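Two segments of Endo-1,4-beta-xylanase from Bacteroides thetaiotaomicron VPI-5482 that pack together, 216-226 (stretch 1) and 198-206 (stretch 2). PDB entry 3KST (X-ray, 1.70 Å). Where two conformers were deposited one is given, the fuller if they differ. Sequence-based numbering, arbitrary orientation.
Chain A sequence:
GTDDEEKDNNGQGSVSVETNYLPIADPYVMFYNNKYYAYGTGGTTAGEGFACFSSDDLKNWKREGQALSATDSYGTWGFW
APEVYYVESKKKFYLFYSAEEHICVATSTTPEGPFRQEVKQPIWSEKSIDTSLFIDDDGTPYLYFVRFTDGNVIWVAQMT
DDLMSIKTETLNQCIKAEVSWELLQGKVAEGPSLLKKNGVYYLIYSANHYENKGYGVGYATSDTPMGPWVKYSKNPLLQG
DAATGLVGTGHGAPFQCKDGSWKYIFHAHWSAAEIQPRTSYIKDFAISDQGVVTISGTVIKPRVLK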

# COMPACT_ATOMS: atom_id res chain seq x y z
N GLY A 216 0.18 2.33 13.39
CA GLY A 216 -0.47 1.04 13.43
C GLY A 216 -1.54 0.84 12.40
O GLY A 216 -1.98 1.79 11.77
N VAL A 217 -1.94 -0.42 12.22
CA VAL A 217 -2.92 -0.82 11.24
C VAL A 217 -4.24 -1.25 11.87
O VAL A 217 -4.26 -2.00 12.86
CB VAL A 217 -2.39 -2.00 10.40
CG1 VAL A 217 -3.45 -2.48 9.36
CG2 VAL A 217 -1.06 -1.60 9.70
N GLY A 218 -5.34 -0.82 11.27
CA GLY A 218 -6.68 -1.24 11.69
C GLY A 218 -7.54 -1.44 10.47
O GLY A 218 -7.08 -1.21 9.33
N TYR A 219 -8.78 -1.87 10.67
CA TYR A 219 -9.74 -1.97 9.54
C TYR A 219 -11.16 -1.48 9.88
O TYR A 219 -11.49 -1.24 11.05
CB TYR A 219 -9.79 -3.39 8.95
CG TYR A 219 -10.57 -4.42 9.75
CD1 TYR A 219 -9.97 -5.14 10.78
CD2 TYR A 219 -11.92 -4.71 9.45
CE1 TYR A 219 -10.67 -6.11 11.51
CE2 TYR A 219 -12.64 -5.70 10.18
CZ TYR A 219 -12.00 -6.38 11.21
OH TYR A 219 -12.66 -7.33 11.95
N ALA A 220 -11.94 -1.34 8.81
CA ALA A 220 -13.35 -0.98 8.84
C ALA A 220 -14.06 -1.77 7.76
O ALA A 220 -13.44 -2.14 6.75
CB ALA A 220 -13.56 0.50 8.60
N THR A 221 -15.34 -2.05 7.99
CA THR A 221 -16.15 -2.80 7.05
C THR A 221 -17.33 -2.00 6.53
O THR A 221 -17.75 -1.02 7.14
CB THR A 221 -16.71 -4.12 7.66
OG1 THR A 221 -17.56 -3.86 8.79
CG2 THR A 221 -15.57 -5.02 8.12
N SER A 222 -17.87 -2.48 5.42
CA SER A 222 -19.07 -1.91 4.83
C SER A 222 -19.70 -2.91 3.85
O SER A 222 -19.01 -3.78 3.32
CB SER A 222 -18.72 -0.65 4.06
OG SER A 222 -17.83 -0.98 3.02
N ASP A 223 -21.00 -2.75 3.63
CA ASP A 223 -21.74 -3.57 2.66
C ASP A 223 -21.58 -2.97 1.25
O ASP A 223 -22.03 -3.59 0.27
CB ASP A 223 -23.23 -3.63 3.01
CG ASP A 223 -23.52 -4.35 4.31
OD1 ASP A 223 -22.69 -5.13 4.79
OD2 ASP A 223 -24.61 -4.12 4.86
N THR A 224 -20.97 -1.78 1.12
CA THR A 224 -20.71 -1.18 -0.20
C THR A 224 -19.23 -0.76 -0.30
O THR A 224 -18.60 -0.53 0.73
CB THR A 224 -21.68 0.04 -0.50
OG1 THR A 224 -21.00 1.30 -0.38
CG2 THR A 224 -22.94 0.00 0.40
N PRO A 225 -18.67 -0.65 -1.52
CA PRO A 225 -17.28 -0.21 -1.67
C PRO A 225 -17.03 1.25 -1.22
O PRO A 225 -15.88 1.59 -0.93
CB PRO A 225 -17.00 -0.36 -3.19
CG PRO A 225 -18.23 -0.94 -3.79
CD PRO A 225 -19.36 -0.66 -2.83
N MSE A 226 -18.07 2.07 -1.13
CA MSE A 226 -17.91 3.46 -0.71
C MSE A 226 -18.66 3.77 0.59
O MSE A 226 -19.15 4.87 0.78
CB MSE A 226 -18.29 4.40 -1.84
CG MSE A 226 -17.52 4.14 -3.12
SE MSE A 226 -17.65 5.57 -4.36
CE MSE A 226 -19.56 5.45 -4.63
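Stretch 2 (198-206) NGVYYLIYS

The apolar centre of this contact lies on the sheet face that carries Val 217, Tyr 219 and Thr 221 from one strand and Ile 204 and Tyr 202 from the other. Ile 204 sits between two neighbours: its CG2 is 3.6 Å from Val 217 CG1, and its CG1 is 4.0 Å from Tyr 219 CB. Tyr 202, chi1 m, brings CD2 to 3.6 Å from Thr 221 CG2 and 3.9 Å from Tyr 219 CE2; the two tyrosine rings meet obliquely, planes at 46°.

Stretch 2 is extended from Val 200 to Ser 206 and runs antiparallel to strand 216-222, at 155°. The register pairs Tyr 219 with Ile 204 at a CA-CA distance of 4.2 Å, a narrow, non-hydrogen-bonded site. The wide sites alternate with it, each closed by two backbone hydrogen bonds: Leu 203 N to Ala 220 O is 2.7 Å, and Gly 218 N to Tyr 205 O is 2.8 Å.

On the opposite face, the Tyr 205 ring lies with one face over Gly 218 O. Toward the polar end, Tyr 201 N bonds Ser 222 O at 2.8 Å, while Pro 225 CG covers the Tyr 201 ring, 3.9 Å from CE2. At the exposed edge, one water donates to both Gly 199 O and Asp 223 OD1.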

# COMPACT_ATOMS: atom_id res chain seq x y z
N ASN A 198 -17.10 -12.61 0.92
CA ASN A 198 -18.48 -12.99 1.30
C ASN A 198 -19.44 -11.78 1.45
O ASN A 198 -20.16 -11.65 2.45
CB ASN A 198 -18.48 -13.83 2.59
CG ASN A 198 -17.52 -15.04 2.54
OD1 ASN A 198 -17.08 -15.49 1.48
ND2 ASN A 198 -17.20 -15.57 3.72
N GLY A 199 -19.36 -10.87 0.48
CA GLY A 199 -20.22 -9.69 0.41
C GLY A 199 -19.89 -8.49 1.29
O GLY A 199 -20.63 -7.52 1.26
N VAL A 200 -18.78 -8.54 2.01
CA VAL A 200 -18.37 -7.47 2.92
C VAL A 200 -17.08 -6.87 2.38
O VAL A 200 -16.19 -7.63 1.93
CB VAL A 200 -18.20 -8.00 4.35
CG1 VAL A 200 -17.85 -6.86 5.29
CG2 VAL A 200 -19.52 -8.67 4.81
N TYR A 201 -17.01 -5.54 2.38
CA TYR A 201 -15.83 -4.79 1.91
C TYR A 201 -15.04 -4.37 3.14
O TYR A 201 -15.62 -3.75 4.05
CB TYR A 201 -16.25 -3.55 1.13
CG TYR A 201 -17.04 -3.91 -0.12
CD1 TYR A 201 -18.43 -4.05 -0.06
CD2 TYR A 201 -16.40 -4.11 -1.34
CE1 TYR A 201 -19.17 -4.40 -1.21
CE2 TYR A 201 -17.14 -4.45 -2.49
CZ TYR A 201 -18.53 -4.57 -2.41
OH TYR A 201 -19.30 -4.89 -3.51
N TYR A 202 -13.76 -4.76 3.18
CA TYR A 202 -12.83 -4.50 4.28
C TYR A 202 -11.82 -3.47 3.85
O TYR A 202 -11.10 -3.69 2.85
CB TYR A 202 -12.06 -5.78 4.64
CG TYR A 202 -12.93 -6.87 5.18
CD1 TYR A 202 -13.66 -7.69 4.32
CD2 TYR A 202 -13.04 -7.09 6.57
CE1 TYR A 202 -14.47 -8.69 4.83
CE2 TYR A 202 -13.85 -8.06 7.08
CZ TYR A 202 -14.57 -8.88 6.20
OH TYR A 202 -15.39 -9.85 6.67
N LEU A 203 -11.81 -2.34 4.56
CA LEU A 203 -10.88 -1.24 4.31
C LEU A 203 -9.85 -1.30 5.43
O LEU A 203 -10.16 -1.01 6.60
CB LEU A 203 -11.61 0.10 4.27
CG LEU A 203 -10.86 1.37 3.84
CD1 LEU A 203 -11.88 2.51 3.59
CD2 LEU A 203 -9.80 1.84 4.81
N ILE A 204 -8.62 -1.69 5.06
CA ILE A 204 -7.50 -1.86 5.98
C ILE A 204 -6.57 -0.62 5.83
O ILE A 204 -6.12 -0.26 4.70
CB ILE A 204 -6.78 -3.22 5.68
CG1 ILE A 204 -7.81 -4.37 5.56
CG2 ILE A 204 -5.77 -3.49 6.76
CD1 ILE A 204 -7.38 -5.51 4.67
N TYR A 205 -6.31 0.06 6.94
CA TYR A 205 -5.61 1.34 6.92
C TYR A 205 -4.64 1.51 8.07
O TYR A 205 -4.69 0.75 9.05
CB TYR A 205 -6.68 2.48 6.97
CG TYR A 205 -7.47 2.50 8.27
CD1 TYR A 205 -8.66 1.77 8.41
CD2 TYR A 205 -7.02 3.26 9.37
CE1 TYR A 205 -9.38 1.78 9.64
CE2 TYR A 205 -7.73 3.26 10.61
CZ TYR A 205 -8.92 2.53 10.71
OH TYR A 205 -9.62 2.49 11.89
N SER A 206 -3.80 2.54 7.94
CA SER A 206 -2.86 2.92 9.00
C SER A 206 -3.24 4.27 9.62
O SER A 206 -3.80 5.14 8.95
CB SER A 206 -1.43 2.99 8.45
OG SER A 206 -1.01 1.77 7.87
O HOH W 1 -22.57 -7.64 3.61